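Local atomic coordinates of mannose recognizing lectin (Marasmius oreades, PDB entry 4TKC), a protein that binds mannose as a fungal lectin of the bulb-type family, with a separate mannose molecule held in each of two similar pockets of one chain. Residues G20-S25 / E31-D36; I40-F43 / K49-S52; V70-D73 / T77-W80; L101-K106 / A110-N115. All blocks are in the same frame, centred on the assembly; numbering follows the deposited sequence.

Interaction 1. Residues G20-S25 / E31-D36; sequences GYALIS and EFRVTD
Leu23 and Phe32 lie side by side and point the same way from neighbouring antiparallel strands, with Leu23 CD1 4.0 Å from Phe32 CD2. Phe32 has CG anti to its backbone N (chi1 -179°), while Leu23 has CG anti to its own carbonyl carbon; the isobutyl group therefore rises beside the ring and meets it obliquely. Backbone bonds in both directions tie this pair, Leu23 N to Phe32 O and Phe32 N to Leu23 O, each 2.9 Å long. Both side chains continue into the protein interior, where Ile17 and Leu93 touch them.

The alternate residues Ala22, Ile24, Glu31 and Arg33 occupy the other face of the hairpin. Here the aliphatic part of Glu31 does the packing: its CG is 3.6 Å from Ala22 CB, and its CB is 3.9 Å from Ile24 CD1, which slants across it. The extended glutamate reaches past Ala22 CB, still in contact with it, to put its carboxylate beside Arg33, whose NE donates to Glu31 OE1 at 2.8 Å. That approach comes from above the carboxylate, 37° out of its plane. Arg33 NH2 also forms a salt bridge with Asp46, and Glu31 OE2 is hydrogen-bonded to His5. At the far end Gly20 N donates to Val34 O (2.9 Å), while the Tyr21 hydroxyl bonds to Ser59 O and Arg19 N of the second subunit.

Chemically the hairpin is two-sided: Leu23 and Phe32 give one face to the hydrophobic core, whereas the other carries Glu31 and Arg33, whose charges, with that of Asp46 from outside the hairpin, probably stabilise one another.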
loop_
_atom_site.group_PDB
_atom_site.type_symbol
_atom_site.label_atom_id
_atom_site.label_comp_id
_atom_site.label_asym_id
_atom_site.label_seq_id
_atom_site.Cartn_x
_atom_site.Cartn_y
_atom_site.Cartn_z
ATOM N N GLY A 20 0.867 4.618 10.250
ATOM C CA GLY A 20 2.020 3.913 10.780
ATOM C C GLY A 20 3.085 3.534 9.742
ATOM O O GLY A 20 4.044 2.836 10.079
ATOM N N TYR A 21 2.844 3.899 8.477
ATOM C CA TYR A 21 3.765 3.619 7.393
ATOM C C TYR A 21 4.266 4.957 6.830
ATOM O O TYR A 21 3.592 5.979 6.982
ATOM C CB TYR A 21 3.117 2.689 6.320
ATOM C CG TYR A 21 2.645 1.364 6.903
ATOM C CD1 TYR A 21 1.506 1.355 7.680
ATOM C CD2 TYR A 21 3.494 0.273 6.974
ATOM C CE1 TYR A 21 1.084 0.184 8.295
ATOM C CE2 TYR A 21 3.053 -0.920 7.565
ATOM C CZ TYR A 21 1.902 -0.900 8.299
ATOM O OH TYR A 21 1.456 -2.047 8.946
ATOM N N ALA A 22 5.332 4.863 6.053
ATOM C CA ALA A 22 6.002 6.093 5.540
ATOM C C ALA A 22 6.897 5.777 4.364
ATOM O O ALA A 22 7.417 4.646 4.265
ATOM C CB ALA A 22 6.796 6.778 6.644
ATOM N N LEU A 23 7.157 6.790 3.518
ATOM C CA LEU A 23 8.314 6.757 2.629
ATOM C C LEU A 23 9.499 7.306 3.442
ATOM O O LEU A 23 9.299 8.153 4.308
ATOM C CB LEU A 23 8.150 7.679 1.402
ATOM C CG LEU A 23 6.877 7.426 0.589
ATOM C CD1 LEU A 23 6.712 8.347 -0.609
ATOM C CD2 LEU A 23 6.883 5.974 0.142
ATOM N N ILE A 24 10.690 6.827 3.105
ATOM C CA ILE A 24 11.931 7.293 3.736
ATOM C C ILE A 24 12.972 7.560 2.657
ATOM O O ILE A 24 13.107 6.841 1.690
ATOM C CB ILE A 24 12.442 6.239 4.776
ATOM C CG1 ILE A 24 13.618 6.746 5.622
ATOM C CG2 ILE A 24 12.764 4.905 4.104
ATOM C CD1 ILE A 24 13.232 7.852 6.569
ATOM N N SER A 25 13.623 8.721 2.769
ATOM C CA SER A 25 14.749 9.048 1.877
ATOM C C SER A 25 15.887 8.046 2.066
ATOM O O SER A 25 16.057 7.465 3.158
ATOM C CB SER A 25 15.268 10.487 2.077
ATOM O OG SER A 25 15.810 10.655 3.375
ATOM N N GLU A 31 11.249 11.895 5.856
ATOM C CA GLU A 31 10.228 10.855 6.020
ATOM C C GLU A 31 8.872 11.474 5.742
ATOM O O GLU A 31 8.456 12.465 6.362
ATOM C CB GLU A 31 10.311 10.288 7.437
ATOM C CG GLU A 31 9.524 8.985 7.609
ATOM C CD GLU A 31 9.741 8.370 8.970
ATOM O OE1 GLU A 31 9.621 9.099 9.970
ATOM O OE2 GLU A 31 9.886 7.134 9.046
ATOM N N PHE A 32 8.096 10.762 4.915
ATOM C CA PHE A 32 6.758 11.159 4.525
ATOM C C PHE A 32 5.802 10.139 5.154
ATOM O O PHE A 32 5.690 8.975 4.722
ATOM C CB PHE A 32 6.611 11.147 3.019
ATOM C CG PHE A 32 5.252 11.569 2.532
ATOM C CD1 PHE A 32 4.688 12.781 2.905
ATOM C CD2 PHE A 32 4.475 10.698 1.790
ATOM C CE1 PHE A 32 3.458 13.182 2.430
ATOM C CE2 PHE A 32 3.235 11.090 1.327
ATOM C CZ PHE A 32 2.734 12.331 1.641
ATOM N N ARG A 33 5.104 10.596 6.186
ATOM C CA ARG A 33 4.360 9.724 7.096
ATOM C C ARG A 33 2.871 9.903 6.964
ATOM O O ARG A 33 2.370 11.026 6.836
ATOM C CB ARG A 33 4.671 10.180 8.536
ATOM C CG ARG A 33 6.114 10.233 8.936
ATOM C CD ARG A 33 6.278 10.943 10.276
ATOM N NE ARG A 33 7.692 10.951 10.630
ATOM C CZ ARG A 33 8.219 11.523 11.702
ATOM N NH1 ARG A 33 7.455 12.251 12.528
ATOM N NH2 ARG A 33 9.536 11.394 11.912
ATOM N N VAL A 34 2.131 8.801 7.172
ATOM C CA VAL A 34 0.719 8.906 7.514
ATOM C C VAL A 34 0.584 8.433 8.972
ATOM O O VAL A 34 1.055 7.335 9.323
ATOM C CB VAL A 34 -0.159 8.057 6.574
ATOM C CG1 VAL A 34 -1.635 8.112 6.983
ATOM C CG2 VAL A 34 -0.013 8.527 5.135
ATOM N N THR A 35 0.101 9.332 9.840
ATOM C CA THR A 35 0.185 9.109 11.288
ATOM C C THR A 35 -1.060 8.443 11.832
ATOM O O THR A 35 -2.136 8.517 11.221
ATOM C CB THR A 35 0.492 10.405 12.081
ATOM O OG1 THR A 35 -0.678 11.209 12.169
ATOM C CG2 THR A 35 1.642 11.212 11.416
ATOM N N ASP A 36 -0.917 7.841 13.010
ATOM C CA ASP A 36 -2.077 7.234 13.689
ATOM C C ASP A 36 -3.097 8.318 14.056
ATOM O O ASP A 36 -4.275 8.035 14.177
ATOM C CB ASP A 36 -1.656 6.471 14.948
ATOM C CG ASP A 36 -0.792 5.237 14.641
ATOM O OD1 ASP A 36 -1.016 4.589 13.599
ATOM O OD2 ASP A 36 0.086 4.900 15.460
#

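Interaction 2. Residues I40-F43 / K49-S52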
loop_
_atom_site.group_PDB
_atom_site.type_symbol
_atom_site.label_atom_id
_atom_site.label_comp_id
_atom_site.label_asym_id
_atom_site.label_seq_id
_atom_site.Cartn_x
_atom_site.Cartn_y
_atom_site.Cartn_z
ATOM N N ILE A 40 -0.943 13.715 7.518
ATOM C CA ILE A 40 -0.021 13.437 6.428
ATOM C C ILE A 40 1.141 14.447 6.535
ATOM O O ILE A 40 0.938 15.672 6.456
ATOM C CB ILE A 40 -0.689 13.585 5.054
ATOM C CG1 ILE A 40 -1.935 12.686 4.965
ATOM C CG2 ILE A 40 0.280 13.223 3.949
ATOM C CD1 ILE A 40 -2.774 12.959 3.744
ATOM N N GLN A 41 2.327 13.924 6.839
ATOM C CA GLN A 41 3.417 14.829 7.297
ATOM C C GLN A 41 4.756 14.432 6.709
ATOM O O GLN A 41 5.152 13.268 6.715
ATOM C CB GLN A 41 3.494 14.788 8.822
ATOM C CG GLN A 41 2.198 15.183 9.495
ATOM C CD GLN A 41 2.306 15.232 10.996
ATOM O OE1 GLN A 41 2.985 14.419 11.608
ATOM N NE2 GLN A 41 1.651 16.230 11.605
ATOM N N LEU A 42 5.493 15.470 6.303
ATOM C CA LEU A 42 6.829 15.324 5.765
ATOM C C LEU A 42 7.754 15.926 6.819
ATOM O O LEU A 42 7.714 17.148 7.086
ATOM C CB LEU A 42 6.984 16.112 4.452
ATOM C CG LEU A 42 8.299 15.935 3.692
ATOM C CD1 LEU A 42 8.425 14.506 3.169
ATOM C CD2 LEU A 42 8.416 16.965 2.571
ATOM N N PHE A 43 8.665 15.112 7.346
ATOM C CA PHE A 43 9.557 15.512 8.441
ATOM C C PHE A 43 11.016 15.366 8.040
ATOM O O PHE A 43 11.424 14.474 7.301
ATOM C CB PHE A 43 9.267 14.623 9.679
ATOM C CG PHE A 43 8.328 15.247 10.673
ATOM C CD1 PHE A 43 6.949 15.120 10.544
ATOM C CD2 PHE A 43 8.819 16.020 11.701
ATOM C CE1 PHE A 43 6.090 15.747 11.434
ATOM C CE2 PHE A 43 7.974 16.650 12.594
ATOM C CZ PHE A 43 6.609 16.517 12.463
ATOM N N LYS A 49 8.921 19.714 10.727
ATOM C CA LYS A 49 7.776 19.474 9.838
ATOM C C LYS A 49 7.872 20.382 8.622
ATOM O O LYS A 49 7.662 21.596 8.704
ATOM C CB LYS A 49 6.435 19.691 10.553
ATOM C CG LYS A 49 5.231 19.077 9.826
ATOM C CD LYS A 49 3.993 18.916 10.724
ATOM C CE LYS A 49 3.410 20.266 11.103
ATOM N NZ LYS A 49 2.224 20.099 11.991
ATOM N N LEU A 50 8.355 19.810 7.533
ATOM C CA LEU A 50 8.538 20.537 6.278
ATOM C C LEU A 50 7.222 20.916 5.617
ATOM O O LEU A 50 7.082 21.950 4.972
ATOM C CB LEU A 50 9.416 19.745 5.325
ATOM C CG LEU A 50 10.831 19.466 5.809
ATOM C CD1 LEU A 50 11.526 18.583 4.774
ATOM C CD2 LEU A 50 11.592 20.761 6.092
ATOM N N TRP A 51 6.265 19.983 5.695
ATOM C CA TRP A 51 5.022 20.093 4.944
ATOM C C TRP A 51 4.032 19.136 5.567
ATOM O O TRP A 51 4.438 18.101 6.077
ATOM C CB TRP A 51 5.272 19.688 3.474
ATOM C CG TRP A 51 4.067 19.763 2.577
ATOM C CD1 TRP A 51 3.725 20.751 1.709
ATOM C CD2 TRP A 51 3.091 18.713 2.389
ATOM N NE1 TRP A 51 2.564 20.397 1.034
ATOM C CE2 TRP A 51 2.163 19.167 1.456
ATOM C CE3 TRP A 51 2.924 17.443 2.934
ATOM C CZ2 TRP A 51 1.062 18.429 1.080
ATOM C CZ3 TRP A 51 1.800 16.666 2.535
ATOM C CH2 TRP A 51 0.905 17.166 1.605
ATOM N N SER A 52 2.776 19.566 5.658
ATOM C CA SER A 52 1.757 18.661 6.183
ATOM C C SER A 52 0.357 18.987 5.740
ATOM O O SER A 52 0.056 20.073 5.325
ATOM C CB SER A 52 1.777 18.674 7.708
ATOM O OG SER A 52 1.427 19.961 8.187
#
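Leu42 faces two consecutive residues, Leu50 and Trp51, and this puts a classic beta bulge in the antiparallel hairpin of 40-43 and 49-52. Leu42 O accepts a bond from Leu50 N at 2.8 Å, nearly in line with the carbonyl, and a weak one from Trp51 N at 3.5 Å. In return Leu42 N donates to Trp51 O, 2.8 Å away. The side chain of Leu42 is shared between the two: its CD2 packs at 4.0 Å on Leu50 CB, and its CB lies against Trp51 CB.

Trp51 has CG anti to its backbone N (chi1 -180°), which sends the indole alongside Ile40. The methyl CG2 of Ile40 meets the indole at its edge, 4.0 Å from Trp51 CZ3.

Lys49 is on the reverse face with Gln41, Phe43 and Ser52. Its stem runs across the Phe43 ring and, extended through chi2 (162°), brings CD up to Gln41 NE2; the bend at chi3 (68°) then turns CE and NZ. Asp54 collects the polar ends, forming a salt bridge with Lys49 NZ and hydrogen bonds with Gln41 NE2 and Ser52 OG. The evidence for a CH-pi contact is direct: Lys49 CB stands 4.1 Å from the centroid of the Phe43 ring, 25° off the ring normal.

Interaction 3. Residues V70-D73 / T77-W80; sequences VGYD and TAVW. With BMA (beta-D-mannopyranose), chain B.
Tyr72 and Ala78 form a non-hydrogen-bonded pair and together touch the bound beta-D-mannopyranose. The Tyr72 hydroxyl and the sugar O4 are hydrogen-bonded at 2.6 Å, with O4 at the edge of the ring near its plane, while Ala78 CB packs against the sugar C6 at 3.5 Å.

Behind them, Val70 backs both. Its CG1 lies 3.4 Å above one face of the Tyr72 ring, toward the rim, and is 3.8 Å from Ala78 CB. That branch is anti to the backbone N (chi1 -168°), which brings it against that face. Gln64 NE2 holds the tyrosine hydroxyl from outside the hairpin.

Further back, the strands are locked by a classic beta bulge, Val79 and Trp80 both facing Gly71. Gly71 O takes Val79 N at 2.7 Å and, weakly, Trp80 N. The turn beyond is clamped twice: Asp73 N donates to Thr77 O (2.8 Å) in the carbonyl plane, and Thr77 N donates to Asp73 OD1 (2.9 Å). A water joins Asp73 OD2 to Thr77 OG1.

With Asp66, Gln64 and Asn68 also bonded to the sugar, the spacing Gln64-Asp66-Asn68-Val70-Tyr72 is the Q-x-D-x-N-x-V-x-Y mannose-binding motif of the bulb-type lectins.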
loop_
_atom_site.group_PDB
_atom_site.type_symbol
_atom_site.label_atom_id
_atom_site.label_comp_id
_atom_site.label_asym_id
_atom_site.label_seq_id
_atom_site.Cartn_x
_atom_site.Cartn_y
_atom_site.Cartn_z
ATOM N N VAL A 70 -3.373 10.929 -3.905
ATOM C CA VAL A 70 -4.568 11.286 -3.163
ATOM C C VAL A 70 -4.467 10.748 -1.761
ATOM O O VAL A 70 -4.226 9.555 -1.573
ATOM C CB VAL A 70 -5.863 10.820 -3.858
ATOM C CG1 VAL A 70 -7.067 11.463 -3.206
ATOM C CG2 VAL A 70 -5.838 11.155 -5.345
ATOM N N GLY A 71 -4.816 11.583 -0.785
ATOM C CA GLY A 71 -5.015 11.145 0.593
ATOM C C GLY A 71 -6.513 10.982 0.843
ATOM O O GLY A 71 -7.336 11.752 0.325
ATOM N N TYR A 72 -6.872 9.843 1.474
ATOM C CA TYR A 72 -8.279 9.483 1.743
ATOM C C TYR A 72 -8.528 9.294 3.223
ATOM O O TYR A 72 -7.672 8.779 3.936
ATOM C CB TYR A 72 -8.681 8.205 0.988
ATOM C CG TYR A 72 -8.771 8.324 -0.511
ATOM C CD1 TYR A 72 -9.911 8.803 -1.115
ATOM C CD2 TYR A 72 -7.714 7.927 -1.344
ATOM C CE1 TYR A 72 -9.999 8.940 -2.488
ATOM C CE2 TYR A 72 -7.801 8.045 -2.719
ATOM C CZ TYR A 72 -8.951 8.524 -3.299
ATOM O OH TYR A 72 -9.035 8.708 -4.641
ATOM N N ASP A 73 -9.724 9.645 3.678
ATOM C CA ASP A 73 -10.137 9.299 5.050
ATOM C C ASP A 73 -10.618 7.798 5.057
ATOM O O ASP A 73 -10.610 7.120 4.003
ATOM C CB ASP A 73 -11.200 10.284 5.581
ATOM C CG ASP A 73 -12.637 9.856 5.246
ATOM O OD1 ASP A 73 -12.837 9.248 4.177
ATOM O OD2 ASP A 73 -13.525 10.239 6.018
ATOM N N THR A 77 -13.325 9.281 1.353
ATOM C CA THR A 77 -13.388 10.709 0.967
ATOM C C THR A 77 -11.982 11.275 0.811
ATOM O O THR A 77 -11.145 11.046 1.661
ATOM C CB THR A 77 -14.178 11.534 2.015
ATOM O OG1 THR A 77 -15.469 10.937 2.203
ATOM C CG2 THR A 77 -14.342 12.989 1.593
ATOM N N ALA A 78 -11.740 11.958 -0.308
ATOM C CA ALA A 78 -10.433 12.605 -0.541
ATOM C C ALA A 78 -10.180 13.782 0.408
ATOM O O ALA A 78 -11.074 14.592 0.602
ATOM C CB ALA A 78 -10.310 13.031 -1.994
ATOM N N VAL A 79 -9.069 13.719 1.134
ATOM C CA VAL A 79 -8.695 14.823 2.016
ATOM C C VAL A 79 -7.486 15.612 1.517
ATOM O O VAL A 79 -7.136 16.646 2.088
ATOM C CB VAL A 79 -8.429 14.375 3.472
ATOM C CG1 VAL A 79 -9.661 13.681 4.064
ATOM C CG2 VAL A 79 -7.204 13.467 3.545
ATOM N N TRP A 80 -6.848 15.143 0.453
ATOM C CA TRP A 80 -5.657 15.831 -0.134
ATOM C C TRP A 80 -5.454 15.290 -1.535
ATOM O O TRP A 80 -5.689 14.098 -1.764
ATOM C CB TRP A 80 -4.403 15.500 0.657
ATOM C CG TRP A 80 -3.118 15.945 -0.042
ATOM C CD1 TRP A 80 -2.759 17.223 -0.408
ATOM C CD2 TRP A 80 -2.022 15.095 -0.390
ATOM N NE1 TRP A 80 -1.526 17.190 -1.031
ATOM C CE2 TRP A 80 -1.030 15.912 -0.992
ATOM C CE3 TRP A 80 -1.773 13.704 -0.217
ATOM C CZ2 TRP A 80 0.172 15.403 -1.455
ATOM C CZ3 TRP A 80 -0.552 13.204 -0.629
ATOM C CH2 TRP A 80 0.424 14.073 -1.238
HETATM C C1 BMA B . -10.206 12.515 -9.107
HETATM C C2 BMA B . -9.610 11.112 -9.074
HETATM C C3 BMA B . -10.181 10.417 -7.850
HETATM C C4 BMA B . -9.939 11.245 -6.577
HETATM C C5 BMA B . -10.447 12.682 -6.730
HETATM C C6 BMA B . -10.179 13.487 -5.458
HETATM O O1 BMA B . -9.679 13.127 -10.288
HETATM O O2 BMA B . -8.177 11.166 -9.071
HETATM O O3 BMA B . -9.595 9.115 -7.772
HETATM O O4 BMA B . -10.594 10.648 -5.456
HETATM O O5 BMA B . -9.835 13.223 -7.908
HETATM O O6 BMA B . -9.674 14.811 -5.702
HETATM O O HOH W 1 -15.743 11.212 4.892
#

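Interaction 4. Residues L101-K106 / A110-N115; sequences LVVYAK and AVWHTN. With MAN (alpha-D-mannopyranose), chain D.
Ala110 presents its CB to Val102 CG1 at 3.7 Å and, equally close, to C6 of the bound alpha-D-mannopyranose. Tyr104 pairs with Ala110 across the strands, and its hydroxyl is hydrogen-bonded to the sugar O4 at 2.7 Å. Val102 CG1 sits over the centre of one face of the Tyr104 ring, 3.5 Å above the plane, so a single methyl backs both sugar-contacting residues. Gln96 NE2 also binds the Tyr104 hydroxyl.

Val111 opens a classic beta bulge: it and Trp112 both face Val103. Val111 N gives Val103 O a nearly linear bond of 2.9 Å, and its CG2 branch, lodged between the backbone N and carbonyl carbon, leans on Val103 CG1.

Trp112 N makes only a weak bond to the same Val103 O, but Trp112 O accepts Val103 N. Its indole, with CG anti to the backbone N (chi1 -179°), takes Val103 CG2 against CE3 at 4.0 Å, obliquely to the ring.

His113 returns to the sugar-binding face beside Val102. Its imidazole lies under the mannose O6, which stands 3.7 Å above the ring plane, over its centre.

Thr114 ends the pairing with a two-point grip on Leu101. Thr114 N donates to Leu101 O, and Thr114 OG1 accepts Leu101 N at 3.0 Å; Asn100 OD1 and Thr116 OG1 bond to the same hydroxyl.

Asp98, Gln96 and Asn100 complete the hydrogen bonds to the mannose, and Gln96-Asp98-Asn100-Val102-Tyr104 spells the Q-x-D-x-N-x-V-x-Y site characteristic of bulb-type lectins.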
loop_
_atom_site.group_PDB
_atom_site.type_symbol
_atom_site.label_atom_id
_atom_site.label_comp_id
_atom_site.label_asym_id
_atom_site.label_seq_id
_atom_site.Cartn_x
_atom_site.Cartn_y
_atom_site.Cartn_z
ATOM N N LEU A 101 9.413 16.547 -1.764
ATOM C CA LEU A 101 8.517 15.378 -2.041
ATOM C C LEU A 101 7.916 15.754 -3.400
ATOM O O LEU A 101 7.276 16.814 -3.555
ATOM C CB LEU A 101 7.476 15.291 -0.959
ATOM C CG LEU A 101 6.484 14.112 -1.156
ATOM C CD1 LEU A 101 7.132 12.775 -0.839
ATOM C CD2 LEU A 101 5.254 14.357 -0.298
ATOM N N VAL A 102 8.085 14.858 -4.376
ATOM C CA VAL A 102 7.843 15.154 -5.755
ATOM C C VAL A 102 6.979 14.069 -6.435
ATOM O O VAL A 102 7.288 12.876 -6.319
ATOM C CB VAL A 102 9.179 15.310 -6.548
ATOM C CG1 VAL A 102 8.921 15.845 -7.947
ATOM C CG2 VAL A 102 10.180 16.221 -5.832
ATOM N N VAL A 103 5.955 14.514 -7.180
ATOM C CA VAL A 103 5.245 13.620 -8.140
ATOM C C VAL A 103 5.921 13.798 -9.488
ATOM O O VAL A 103 5.933 14.916 -10.052
ATOM C CB VAL A 103 3.750 13.930 -8.292
ATOM C CG1 VAL A 103 3.152 13.000 -9.341
ATOM C CG2 VAL A 103 3.009 13.780 -6.958
ATOM N N TYR A 104 6.586 12.753 -9.931
ATOM C CA TYR A 104 7.210 12.669 -11.228
ATOM C C TYR A 104 6.325 11.933 -12.230
ATOM O O TYR A 104 5.789 10.837 -11.925
ATOM C CB TYR A 104 8.545 11.931 -11.138
ATOM C CG TYR A 104 9.682 12.734 -10.520
ATOM C CD1 TYR A 104 10.306 13.787 -11.215
ATOM C CD2 TYR A 104 10.095 12.481 -9.234
ATOM C CE1 TYR A 104 11.317 14.511 -10.630
ATOM C CE2 TYR A 104 11.143 13.180 -8.669
ATOM C CZ TYR A 104 11.726 14.214 -9.364
ATOM O OH TYR A 104 12.744 14.971 -8.800
ATOM N N ALA A 105 6.159 12.475 -13.419
ATOM C CA ALA A 105 5.615 11.807 -14.579
ATOM C C ALA A 105 6.760 11.197 -15.371
ATOM O O ALA A 105 7.914 11.272 -14.935
ATOM C CB ALA A 105 4.801 12.764 -15.438
ATOM N N LYS A 106 6.421 10.537 -16.483
ATOM C CA LYS A 106 7.409 9.863 -17.310
ATOM C C LYS A 106 8.659 10.712 -17.523
ATOM O O LYS A 106 8.581 11.924 -17.679
ATOM C CB LYS A 106 6.808 9.501 -18.676
ATOM C CG LYS A 106 7.684 8.619 -19.545
ATOM C CD LYS A 106 7.041 8.358 -20.900
ATOM C CE LYS A 106 8.027 7.718 -21.872
ATOM N NZ LYS A 106 7.452 7.519 -23.233
ATOM N N ALA A 110 8.932 16.590 -13.143
ATOM C CA ALA A 110 8.271 16.944 -11.908
ATOM C C ALA A 110 6.995 17.662 -12.291
ATOM O O ALA A 110 7.058 18.683 -13.005
ATOM C CB ALA A 110 9.171 17.824 -11.015
ATOM N N VAL A 111 5.843 17.142 -11.848
ATOM C CA VAL A 111 4.556 17.800 -12.084
ATOM C C VAL A 111 3.860 18.330 -10.814
ATOM O O VAL A 111 2.826 18.997 -10.879
ATOM C CB VAL A 111 3.580 16.872 -12.853
ATOM C CG1 VAL A 111 4.113 16.607 -14.240
ATOM C CG2 VAL A 111 3.326 15.506 -12.167
ATOM N N TRP A 112 4.461 18.047 -9.671
ATOM C CA TRP A 112 4.015 18.568 -8.394
ATOM C C TRP A 112 5.143 18.361 -7.376
ATOM O O TRP A 112 5.935 17.407 -7.451
ATOM C CB TRP A 112 2.734 17.873 -7.913
ATOM C CG TRP A 112 2.192 18.377 -6.609
ATOM C CD1 TRP A 112 1.204 19.292 -6.444
ATOM C CD2 TRP A 112 2.568 17.955 -5.281
ATOM N NE1 TRP A 112 0.978 19.513 -5.114
ATOM C CE2 TRP A 112 1.786 18.690 -4.377
ATOM C CE3 TRP A 112 3.535 17.084 -4.772
ATOM C CZ2 TRP A 112 1.907 18.541 -2.992
ATOM C CZ3 TRP A 112 3.656 16.948 -3.425
ATOM C CH2 TRP A 112 2.827 17.649 -2.542
ATOM N N HIS A 113 5.285 19.319 -6.477
ATOM C CA HIS A 113 6.241 19.164 -5.411
ATOM C C HIS A 113 5.829 19.960 -4.185
ATOM O O HIS A 113 5.047 20.948 -4.260
ATOM C CB HIS A 113 7.665 19.473 -5.906
ATOM C CG HIS A 113 7.968 20.929 -6.089
ATOM N ND1 HIS A 113 7.207 21.762 -6.883
ATOM C CD2 HIS A 113 8.983 21.690 -5.615
ATOM C CE1 HIS A 113 7.733 22.979 -6.870
ATOM N NE2 HIS A 113 8.778 22.971 -6.065
ATOM N N THR A 114 6.412 19.573 -3.061
ATOM C CA THR A 114 6.186 20.289 -1.823
ATOM C C THR A 114 6.932 21.633 -1.774
ATOM O O THR A 114 6.655 22.449 -0.897
ATOM C CB THR A 114 6.540 19.425 -0.568
ATOM O OG1 THR A 114 7.830 18.854 -0.706
ATOM C CG2 THR A 114 5.479 18.324 -0.337
ATOM N N ASN A 115 7.981 21.769 -2.587
ATOM C CA ASN A 115 8.866 22.942 -2.549
ATOM C C ASN A 115 9.494 22.998 -1.169
ATOM O O ASN A 115 9.607 24.095 -0.603
ATOM C CB ASN A 115 8.146 24.275 -2.877
ATOM C CG ASN A 115 9.124 25.456 -2.959
ATOM O OD1 ASN A 115 10.220 25.272 -3.485
ATOM N ND2 ASN A 115 8.770 26.656 -2.393
HETATM C C1 MAN D . 14.258 20.639 -7.033
HETATM C C2 MAN D . 14.739 19.229 -6.716
HETATM C C3 MAN D . 14.392 18.321 -7.892
HETATM C C4 MAN D . 12.884 18.387 -8.186
HETATM C C5 MAN D . 12.473 19.840 -8.443
HETATM C C6 MAN D . 10.976 19.970 -8.574
HETATM O O1 MAN D . 15.007 21.185 -8.100
HETATM O O2 MAN D . 14.130 18.826 -5.521
HETATM O O3 MAN D . 14.755 17.002 -7.550
HETATM O O4 MAN D . 12.589 17.572 -9.308
HETATM O O5 MAN D . 12.899 20.687 -7.374
HETATM O O6 MAN D . 10.641 21.276 -8.990
#

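The four hairpins follow one another along the chain and serve the three four-stranded antiparallel sheets of a beta-prism II fold. Interactions 1 and 2, with centres 9 Å apart, share one sheet and join through strands 30-34 and 40-44, where Arg33 N is 2.7 Å from Gln41 O. Interactions 3 and 4 belong to the other two sheets, with centres 18 Å apart. Tryptophans from the outermost hairpin strands meet between the sheets: Trp51 CH2 is 3.5 Å from Trp80 CE2, and Trp80 CZ2 is 3.6 Å from Trp112 CH2. This shared aromatic core thus joins the sheets, while interactions 3 and 4 each contribute part of a mannose pocket on their other face.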